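Oligopeptide ABC transporter, periplasmic oligopeptide-binding protein, putative (Thermotoga maritima MSB8, PDB 5IPW) probably binds oligopeptides in the periplasm as the solute-binding component of an ABC transporter and so serves peptide uptake. Local coordinates at residues T238-K243 with E256-W262; W522-Y528 with V542-P548; A333-S337 with N493-A498. All blocks are in the same frame, centred on the assembly; numbering follows the deposited sequence.

Interaction 1 (T238-K243 with E256-W262); sequences TLSPWK and ERNPYFW
Lys-243 and Glu-256 form an antiparallel hydrogen-bonded pair: Lys-243 N to Glu-256 O is 2.8 Å, Glu-256 N to Lys-243 O 2.7 Å. Trp-242 and Arg-257 form the adjacent non-hydrogen-bonded pair, CA to CA 4.3 Å, with diverging side chains. Lys-243 (chi1 p, then all t) and Glu-256 (chi1 and chi2 t) share one face. Lys-243 NZ is 4.1 Å from Glu-256 OE2, too far for a salt bridge; Glu-256 OE1 hydrogen-bonds Tyr-276 OH. Trp-242 has chi1 m and chi2 -87°; its ring-edge CD1 is 3.6 Å from Arg-257 N, and NE1 bonds Ile-274 O. The hairpin joins strands 242-244 and 252-257, with 242-244 outermost in a mixed sheet. Asn-258 N donates to Pro-241 O (2.9 Å). Asn-258, chi1 t, sends ND2 to Ser-240 O (3.0 Å), while its OD1 accepts from Tyr-260 N (2.8 Å) in an Asx turn. A type I turn spans Asn-258 to Phe-261. Phe-261 (chi1 t, chi2 59°) lies flat against Pro-241, whose CB is 3.9 Å from the ring centroid, a CH-pi contact. Trp-262 (chi1 36°, chi2 -92°) donates NE1 to Leu-239 O (3.0 Å). Thr-238 OG1, chi1 t, accepts from Ser-240 N (3.0 Å) in an ST turn.

Interaction 2 (W522-Y528 with V542-P548); sequences WSGWISY and VPEGPEP
Residues 523-528 are helical, and Trp-522 O accepts from Ile-526 N (2.9 Å). Residues 542-548 are an extended, proline-rich loop with no regular structure. The loop curves past one side of this part of the helix. Val-542 comes opposite Tyr-528 (CA to CA 7.2 Å), Pro-543 opposite Gly-524 (6.1 Å), Glu-547 opposite Trp-525 (6.3 Å) and Pro-548 opposite Trp-522 (6.1 Å). Gly-545 has phi 97° and psi 168°, a conformation that suits glycine. Trp-525 is the centre of the contact, with chi1 m and chi2 95°. The loop wraps its indole. Pro-543 CG lies over one face, 4.3 Å from Trp-525 CD2. Glu-547 lies over the other, its CA 3.9 Å from the centroid of the five-membered ring, a CH-pi contact. At the ring edge, Trp-525 NE1 donates to Gly-545 O (3.1 Å). Trp-525 CB also touches Pro-548 CD at 3.5 Å. Trp-522, chi1 m and chi2 -38°, receives Pro-548 CB on its face, 3.6 Å from the five-membered ring centroid. Tyr-528, chi1 t and chi2 49°, packs its face on Pro-543 CD, 4.2 Å from the ring centroid. Proline-aromatic CH-pi packing dominates this surface contact, with Glu-547 CA adding a further CH-pi contact on Trp-525. The loop leads from helix 523-534 into helix 550-564. Tyr-553 of the latter touches Trp-525 and Pro-548 and hydrogen-bonds Glu-547 OE2. Trp-522 also meets Val-552 of that helix and Asn-357 of helix 350-357.

Interaction 3 (A333-S337 with N493-A498); sequences AANGS and NMDRAA
The two backbones come unusually close: Asn-335 CA and Asp-495 CA are only 3.8 Å apart. Asn-335 CA also makes a CA-H...O contact with Met-494 O at 3.1 Å. The touching parts run roughly antiparallel, the direction from CA 334 to 337 lying 141° from that of CA 493 to 498. Three backbone hydrogen bonds join them: Met-494 N to Ser-337 O (3.0 Å), Gly-336 N to Met-494 O (2.8 Å) and Ala-497 N to Ala-334 O (2.7 Å). The contact links the connection between strands 326-333 and 340-343 to the chain of strand 489-494 and the loop after it, so it lies where two sheets of this solute-binding protein are joined. At Gly-336 a CB would clash with Met-494 SD (2.6 Å from an ideal CB); the Met-494 side chain is t at all three chi angles (-170°, -150°, 180°). Ala-334 CB meets Ala-498 CB at 3.9 Å, and both touch Val-613 of strand 613-614. Arg-496 turns the chain with phi 54° and psi 50°. Asn-493, chi1 p, accepts at OD1 from Asp-495 N (3.3 Å), forming an Asx turn.

Along the chain the order is interaction 1, interaction 3, interaction 2. Interactions 1 and 2 lie on opposite sides of the chain's centre, their centres 53 Å apart. Interaction 3 lies nearest the middle, its centre 33 Å from that of interaction 1 and 28 Å from that of interaction 2. None of them touch. Interaction 1 belongs to the sheet holding strands 252-257 and 242-244. Interaction 3 involves a second sheet, through strand 489-494; its other segment leaves strand 326-333 of a third and leads to strand 340-343, a neighbour of 489-494. Helix 523-534 of interaction 2 follows strand 489-494 in the chain. The contacts thus lie in separate parts of the protein: a hairpin, a backbone pairing near the chain's centre and a surface loop.

Interaction 1 (T238-K243 with E256-W262)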
loop_
_atom_site.group_PDB
_atom_site.type_symbol
_atom_site.label_atom_id
_atom_site.label_comp_id
_atom_site.label_asym_id
_atom_site.label_seq_id
_atom_site.Cartn_x
_atom_site.Cartn_y
_atom_site.Cartn_z
ATOM N N THR A 238 -14.694 10.315 -17.350
ATOM C CA THR A 238 -13.626 9.615 -16.652
ATOM C C THR A 238 -12.480 9.214 -17.594
ATOM O O THR A 238 -12.664 9.118 -18.814
ATOM C CB THR A 238 -14.183 8.365 -15.923
ATOM O OG1 THR A 238 -13.137 7.698 -15.201
ATOM C CG2 THR A 238 -14.785 7.396 -16.902
ATOM N N LEU A 239 -11.309 8.994 -16.994
ATOM C CA LEU A 239 -10.142 8.437 -17.679
ATOM C C LEU A 239 -9.964 6.947 -17.382
ATOM O O LEU A 239 -9.037 6.310 -17.883
ATOM C CB LEU A 239 -8.879 9.212 -17.270
ATOM C CG LEU A 239 -8.870 10.681 -17.731
ATOM C CD1 LEU A 239 -7.787 11.489 -17.048
ATOM C CD2 LEU A 239 -8.708 10.789 -19.234
ATOM N N SER A 240 -10.859 6.383 -16.576
ATOM C CA SER A 240 -10.746 4.978 -16.175
ATOM C C SER A 240 -11.095 4.013 -17.312
ATOM O O SER A 240 -11.821 4.371 -18.239
ATOM C CB SER A 240 -11.657 4.705 -14.979
ATOM O OG SER A 240 -11.197 5.380 -13.833
ATOM N N PRO A 241 -10.584 2.781 -17.241
ATOM C CA PRO A 241 -10.933 1.754 -18.229
ATOM C C PRO A 241 -12.423 1.342 -18.217
ATOM O O PRO A 241 -12.934 0.852 -19.224
ATOM C CB PRO A 241 -10.052 0.575 -17.827
ATOM C CG PRO A 241 -9.766 0.794 -16.381
ATOM C CD PRO A 241 -9.622 2.279 -16.251
ATOM N N TRP A 242 -13.106 1.512 -17.092
ATOM C CA TRP A 242 -14.551 1.338 -17.077
ATOM C C TRP A 242 -15.211 2.495 -16.338
ATOM O O TRP A 242 -14.560 3.185 -15.548
ATOM C CB TRP A 242 -14.959 0.017 -16.424
ATOM C CG TRP A 242 -14.351 -1.215 -16.991
ATOM C CD1 TRP A 242 -14.814 -1.937 -18.034
ATOM C CD2 TRP A 242 -13.189 -1.896 -16.516
ATOM N NE1 TRP A 242 -14.006 -3.028 -18.259
ATOM C CE2 TRP A 242 -13.003 -3.025 -17.330
ATOM C CE3 TRP A 242 -12.284 -1.661 -15.474
ATOM C CZ2 TRP A 242 -11.950 -3.917 -17.145
ATOM C CZ3 TRP A 242 -11.239 -2.554 -15.286
ATOM C CH2 TRP A 242 -11.087 -3.670 -16.116
ATOM N N LYS A 243 -16.502 2.680 -16.615
ATOM C CA LYS A 243 -17.322 3.767 -16.053
ATOM C C LYS A 243 -18.664 3.184 -15.573
ATOM O O LYS A 243 -19.187 2.248 -16.183
ATOM C CB LYS A 243 -17.592 4.838 -17.116
ATOM C CG LYS A 243 -18.423 4.319 -18.285
ATOM C CD LYS A 243 -18.678 5.324 -19.395
ATOM C CE LYS A 243 -19.434 4.638 -20.536
ATOM N NZ LYS A 243 -19.627 5.493 -21.742
ATOM N N GLU A 256 -19.136 -0.151 -17.480
ATOM C CA GLU A 256 -18.997 -0.402 -18.905
ATOM C C GLU A 256 -17.652 0.147 -19.373
ATOM O O GLU A 256 -17.123 1.119 -18.822
ATOM C CB GLU A 256 -20.143 0.268 -19.667
ATOM C CG GLU A 256 -20.174 -0.019 -21.156
ATOM C CD GLU A 256 -21.357 0.635 -21.855
ATOM O OE1 GLU A 256 -22.155 -0.095 -22.478
ATOM O OE2 GLU A 256 -21.493 1.874 -21.786
ATOM N N ARG A 257 -17.095 -0.493 -20.391
ATOM C CA ARG A 257 -15.831 -0.061 -20.945
ATOM C C ARG A 257 -15.884 1.399 -21.375
ATOM O O ARG A 257 -16.879 1.858 -21.936
ATOM C CB ARG A 257 -15.434 -0.935 -22.126
ATOM C CG ARG A 257 -16.375 -0.887 -23.318
ATOM C CD ARG A 257 -15.942 -1.915 -24.344
ATOM N NE ARG A 257 -14.497 -1.847 -24.467
ATOM C CZ ARG A 257 -13.638 -2.851 -24.336
ATOM N NH1 ARG A 257 -14.022 -4.104 -24.141
ATOM N NH2 ARG A 257 -12.351 -2.581 -24.450
ATOM N N ASN A 258 -14.811 2.119 -21.071
ATOM C CA ASN A 258 -14.620 3.482 -21.540
ATOM C C ASN A 258 -14.125 3.456 -22.977
ATOM O O ASN A 258 -12.978 3.071 -23.228
ATOM C CB ASN A 258 -13.596 4.196 -20.663
ATOM C CG ASN A 258 -13.223 5.556 -21.196
ATOM O OD1 ASN A 258 -13.754 6.000 -22.209
ATOM N ND2 ASN A 258 -12.301 6.229 -20.514
ATOM N N PRO A 259 -14.976 3.874 -23.930
ATOM C CA PRO A 259 -14.619 3.725 -25.337
ATOM C C PRO A 259 -13.471 4.636 -25.774
ATOM O O PRO A 259 -12.937 4.443 -26.859
ATOM C CB PRO A 259 -15.913 4.088 -26.066
ATOM C CG PRO A 259 -16.592 5.050 -25.155
ATOM C CD PRO A 259 -16.241 4.613 -23.761
ATOM N N TYR A 260 -13.096 5.600 -24.930
ATOM C CA TYR A 260 -11.962 6.489 -25.184
ATOM C C TYR A 260 -10.731 6.130 -24.364
ATOM O O TYR A 260 -9.821 6.953 -24.210
ATOM C CB TYR A 260 -12.375 7.939 -24.895
ATOM C CG TYR A 260 -13.359 8.451 -25.905
ATOM C CD1 TYR A 260 -12.919 8.939 -27.127
ATOM C CD2 TYR A 260 -14.729 8.416 -25.663
ATOM C CE1 TYR A 260 -13.805 9.399 -28.082
ATOM C CE2 TYR A 260 -15.631 8.866 -26.612
ATOM C CZ TYR A 260 -15.157 9.360 -27.830
ATOM O OH TYR A 260 -16.014 9.825 -28.811
ATOM N N PHE A 261 -10.678 4.909 -23.835
ATOM C CA PHE A 261 -9.520 4.511 -23.034
ATOM C C PHE A 261 -8.254 4.550 -23.888
ATOM O O PHE A 261 -8.279 4.197 -25.075
ATOM C CB PHE A 261 -9.693 3.132 -22.392
ATOM C CG PHE A 261 -8.719 2.870 -21.282
ATOM C CD1 PHE A 261 -8.677 3.702 -20.178
ATOM C CD2 PHE A 261 -7.819 1.827 -21.357
ATOM C CE1 PHE A 261 -7.762 3.492 -19.160
ATOM C CE2 PHE A 261 -6.907 1.603 -20.342
ATOM C CZ PHE A 261 -6.877 2.433 -19.240
ATOM N N TRP A 262 -7.155 4.938 -23.247
ATOM C CA TRP A 262 -5.979 5.510 -23.919
ATOM C C TRP A 262 -4.775 4.590 -23.885
ATOM O O TRP A 262 -3.666 5.031 -24.170
ATOM C CB TRP A 262 -5.606 6.846 -23.256
ATOM C CG TRP A 262 -5.842 6.804 -21.798
ATOM C CD1 TRP A 262 -6.983 7.171 -21.147
ATOM C CD2 TRP A 262 -4.956 6.301 -20.803
ATOM N NE1 TRP A 262 -6.855 6.941 -19.804
ATOM C CE2 TRP A 262 -5.617 6.408 -19.563
ATOM C CE3 TRP A 262 -3.668 5.773 -20.834
ATOM C CZ2 TRP A 262 -5.033 6.009 -18.365
ATOM C CZ3 TRP A 262 -3.083 5.376 -19.637
ATOM C CH2 TRP A 262 -3.767 5.492 -18.422
#

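Interaction 2 (W522-Y528 with V542-P548)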
loop_
_atom_site.group_PDB
_atom_site.type_symbol
_atom_site.label_atom_id
_atom_site.label_comp_id
_atom_site.label_asym_id
_atom_site.label_seq_id
_atom_site.Cartn_x
_atom_site.Cartn_y
_atom_site.Cartn_z
ATOM N N TRP A 522 12.491 6.985 23.227
ATOM C CA TRP A 522 13.511 7.910 22.716
ATOM C C TRP A 522 12.952 9.118 21.949
ATOM O O TRP A 522 13.724 9.954 21.467
ATOM C CB TRP A 522 14.515 7.156 21.829
ATOM C CG TRP A 522 15.316 6.122 22.564
ATOM C CD1 TRP A 522 15.801 6.219 23.834
ATOM C CD2 TRP A 522 15.754 4.850 22.064
ATOM N NE1 TRP A 522 16.493 5.080 24.165
ATOM C CE2 TRP A 522 16.486 4.227 23.094
ATOM C CE3 TRP A 522 15.603 4.178 20.845
ATOM C CZ2 TRP A 522 17.062 2.961 22.946
ATOM C CZ3 TRP A 522 16.173 2.910 20.701
ATOM C CH2 TRP A 522 16.888 2.318 21.747
ATOM N N SER A 523 11.624 9.228 21.853
ATOM C CA SER A 523 10.974 10.321 21.108
ATOM C C SER A 523 11.414 11.718 21.534
ATOM O O SER A 523 11.417 12.644 20.719
ATOM C CB SER A 523 9.453 10.222 21.237
ATOM O OG SER A 523 8.968 9.021 20.663
ATOM N N GLY A 524 11.756 11.879 22.811
ATOM C CA GLY A 524 12.259 13.155 23.315
ATOM C C GLY A 524 13.544 13.542 22.606
ATOM O O GLY A 524 13.626 14.592 21.962
ATOM N N TRP A 525 14.533 12.663 22.705
ATOM C CA TRP A 525 15.850 12.887 22.110
ATOM C C TRP A 525 15.827 12.922 20.585
ATOM O O TRP A 525 16.500 13.755 19.975
ATOM C CB TRP A 525 16.828 11.810 22.592
ATOM C CG TRP A 525 17.259 12.023 24.004
ATOM C CD1 TRP A 525 16.717 11.464 25.127
ATOM C CD2 TRP A 525 18.313 12.877 24.449
ATOM N NE1 TRP A 525 17.379 11.912 26.245
ATOM C CE2 TRP A 525 18.364 12.779 25.856
ATOM C CE3 TRP A 525 19.227 13.709 23.794
ATOM C CZ2 TRP A 525 19.293 13.486 26.619
ATOM C CZ3 TRP A 525 20.150 14.411 24.552
ATOM C CH2 TRP A 525 20.175 14.295 25.951
ATOM N N ILE A 526 15.059 12.020 19.977
ATOM C CA ILE A 526 14.912 11.974 18.521
ATOM C C ILE A 526 14.380 13.302 17.984
ATOM O O ILE A 526 14.819 13.784 16.943
ATOM C CB ILE A 526 13.976 10.823 18.088
ATOM C CG1 ILE A 526 14.649 9.475 18.353
ATOM C CG2 ILE A 526 13.611 10.932 16.609
ATOM C CD1 ILE A 526 13.685 8.316 18.416
ATOM N N SER A 527 13.427 13.885 18.700
ATOM C CA SER A 527 12.856 15.168 18.321
ATOM C C SER A 527 13.865 16.299 18.557
ATOM O O SER A 527 13.962 17.237 17.759
ATOM C CB SER A 527 11.577 15.404 19.116
ATOM O OG SER A 527 10.821 16.458 18.569
ATOM N N TYR A 528 14.614 16.194 19.656
ATOM C CA TYR A 528 15.702 17.130 19.967
ATOM C C TYR A 528 16.803 17.086 18.892
ATOM O O TYR A 528 17.333 18.127 18.494
ATOM C CB TYR A 528 16.262 16.837 21.374
ATOM C CG TYR A 528 17.489 17.639 21.771
ATOM C CD1 TYR A 528 17.532 19.024 21.605
ATOM C CD2 TYR A 528 18.599 17.013 22.337
ATOM C CE1 TYR A 528 18.649 19.758 21.969
ATOM C CE2 TYR A 528 19.722 17.740 22.707
ATOM C CZ TYR A 528 19.741 19.114 22.519
ATOM O OH TYR A 528 20.847 19.852 22.877
ATOM N N VAL A 542 16.975 21.055 26.708
ATOM C CA VAL A 542 17.381 19.658 26.525
ATOM C C VAL A 542 16.421 18.751 27.301
ATOM O O VAL A 542 16.062 19.077 28.434
ATOM C CB VAL A 542 18.820 19.434 27.052
ATOM C CG1 VAL A 542 19.246 17.975 26.928
ATOM C CG2 VAL A 542 19.803 20.333 26.318
ATOM N N PRO A 543 16.005 17.611 26.707
ATOM C CA PRO A 543 15.128 16.690 27.429
ATOM C C PRO A 543 15.907 15.658 28.248
ATOM O O PRO A 543 17.023 15.283 27.874
ATOM C CB PRO A 543 14.359 16.001 26.302
ATOM C CG PRO A 543 15.344 15.942 25.185
ATOM C CD PRO A 543 16.275 17.121 25.340
ATOM N N GLU A 544 15.313 15.215 29.354
ATOM C CA GLU A 544 15.901 14.177 30.204
ATOM C C GLU A 544 15.592 12.784 29.644
ATOM O O GLU A 544 15.005 12.650 28.566
ATOM C CB GLU A 544 15.409 14.313 31.662
ATOM C CG GLU A 544 14.001 13.784 31.961
ATOM C CD GLU A 544 12.890 14.788 31.677
ATOM O OE1 GLU A 544 11.900 14.810 32.439
ATOM O OE2 GLU A 544 12.997 15.559 30.699
ATOM N N GLY A 545 15.992 11.754 30.383
ATOM C CA GLY A 545 15.734 10.370 29.993
ATOM C C GLY A 545 16.932 9.773 29.287
ATOM O O GLY A 545 17.858 10.497 28.915
ATOM N N PRO A 546 16.928 8.444 29.096
ATOM C CA PRO A 546 18.053 7.815 28.419
ATOM C C PRO A 546 18.160 8.291 26.978
ATOM O O PRO A 546 17.141 8.417 26.295
ATOM C CB PRO A 546 17.712 6.317 28.461
ATOM C CG PRO A 546 16.622 6.179 29.469
ATOM C CD PRO A 546 15.873 7.471 29.421
ATOM N N GLU A 547 19.383 8.576 26.541
ATOM C CA GLU A 547 19.653 8.908 25.152
ATOM C C GLU A 547 19.715 7.606 24.353
ATOM O O GLU A 547 20.127 6.577 24.893
ATOM C CB GLU A 547 20.974 9.666 25.041
ATOM C CG GLU A 547 21.164 10.388 23.718
ATOM C CD GLU A 547 22.406 11.260 23.682
ATOM O OE1 GLU A 547 23.159 11.282 24.680
ATOM O OE2 GLU A 547 22.626 11.929 22.649
ATOM N N PRO A 548 19.273 7.633 23.077
ATOM C CA PRO A 548 19.367 6.431 22.232
ATOM C C PRO A 548 20.789 6.140 21.771
ATOM O O PRO A 548 21.616 7.053 21.751
ATOM C CB PRO A 548 18.514 6.788 21.005
ATOM C CG PRO A 548 18.484 8.275 20.972
ATOM C CD PRO A 548 18.510 8.707 22.409
#

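Interaction 3 (A333-S337 with N493-A498)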
loop_
_atom_site.group_PDB
_atom_site.type_symbol
_atom_site.label_atom_id
_atom_site.label_comp_id
_atom_site.label_asym_id
_atom_site.label_seq_id
_atom_site.Cartn_x
_atom_site.Cartn_y
_atom_site.Cartn_z
ATOM N N ALA A 333 0.002 -10.889 2.083
ATOM C CA ALA A 333 -0.132 -9.574 2.698
ATOM C C ALA A 333 1.262 -9.008 2.867
ATOM O O ALA A 333 2.243 -9.751 2.839
ATOM C CB ALA A 333 -0.836 -9.673 4.039
ATOM N N ALA A 334 1.356 -7.694 3.040
ATOM C CA ALA A 334 2.649 -7.017 3.084
ATOM C C ALA A 334 3.081 -6.732 4.518
ATOM O O ALA A 334 3.485 -5.608 4.845
ATOM C CB ALA A 334 2.590 -5.730 2.277
ATOM N N ASN A 335 3.006 -7.746 5.374
ATOM C CA ASN A 335 3.482 -7.592 6.740
ATOM C C ASN A 335 4.751 -8.396 6.997
ATOM O O ASN A 335 4.809 -9.587 6.717
ATOM C CB ASN A 335 2.388 -7.900 7.770
ATOM C CG ASN A 335 1.726 -9.235 7.555
ATOM O OD1 ASN A 335 2.350 -10.191 7.100
ATOM N ND2 ASN A 335 0.446 -9.315 7.901
ATOM N N GLY A 336 5.771 -7.716 7.516
ATOM C CA GLY A 336 7.038 -8.351 7.854
ATOM C C GLY A 336 6.927 -9.315 9.022
ATOM O O GLY A 336 7.807 -10.152 9.231
ATOM N N SER A 337 5.855 -9.168 9.795
ATOM C CA SER A 337 5.499 -10.112 10.828
ATOM C C SER A 337 4.043 -9.932 11.186
ATOM O O SER A 337 3.524 -8.824 11.150
ATOM C CB SER A 337 6.344 -9.882 12.073
ATOM O OG SER A 337 5.749 -10.527 13.184
ATOM N N ASN A 493 1.825 -6.042 15.302
ATOM C CA ASN A 493 2.125 -6.572 13.975
ATOM C C ASN A 493 3.133 -5.669 13.294
ATOM O O ASN A 493 3.570 -4.674 13.864
ATOM C CB ASN A 493 0.860 -6.698 13.129
ATOM C CG ASN A 493 0.214 -5.356 12.829
ATOM O OD1 ASN A 493 0.840 -4.459 12.256
ATOM N ND2 ASN A 493 -1.044 -5.211 13.220
ATOM N N MET A 494 3.507 -6.016 12.073
ATOM C CA MET A 494 4.373 -5.155 11.293
ATOM C C MET A 494 3.908 -5.138 9.847
ATOM O O MET A 494 4.570 -5.673 8.967
ATOM C CB MET A 494 5.814 -5.635 11.399
ATOM C CG MET A 494 6.830 -4.676 10.810
ATOM S SD MET A 494 8.254 -5.579 10.193
ATOM C CE MET A 494 9.245 -4.220 9.576
ATOM N N ASP A 495 2.759 -4.518 9.615
ATOM C CA ASP A 495 2.230 -4.353 8.257
ATOM C C ASP A 495 2.969 -3.244 7.518
ATOM O O ASP A 495 3.901 -2.653 8.054
ATOM C CB ASP A 495 0.711 -4.109 8.277
ATOM C CG ASP A 495 0.302 -2.983 9.214
ATOM O OD1 ASP A 495 1.188 -2.269 9.736
ATOM O OD2 ASP A 495 -0.916 -2.826 9.445
ATOM N N ARG A 496 2.573 -2.994 6.275
ATOM C CA ARG A 496 3.199 -1.973 5.441
ATOM C C ARG A 496 4.703 -2.179 5.356
ATOM O O ARG A 496 5.482 -1.250 5.558
ATOM C CB ARG A 496 2.872 -0.570 5.958
ATOM C CG ARG A 496 1.382 -0.326 6.119
ATOM C CD ARG A 496 1.077 1.116 6.479
ATOM N NE ARG A 496 -0.153 1.224 7.269
ATOM C CZ ARG A 496 -0.226 1.123 8.600
ATOM N NH1 ARG A 496 0.862 0.907 9.340
ATOM N NH2 ARG A 496 -1.406 1.242 9.200
ATOM N N ALA A 497 5.094 -3.409 5.039
ATOM C CA ALA A 497 6.498 -3.782 4.924
ATOM C C ALA A 497 6.887 -4.126 3.479
ATOM O O ALA A 497 7.751 -4.971 3.251
ATOM C CB ALA A 497 6.791 -4.952 5.849
ATOM N N ALA A 498 6.236 -3.479 2.513
ATOM C CA ALA A 498 6.632 -3.558 1.109
ATOM C C ALA A 498 7.173 -2.204 0.681
ATOM O O ALA A 498 8.334 -2.084 0.290
ATOM C CB ALA A 498 5.453 -3.958 0.241
#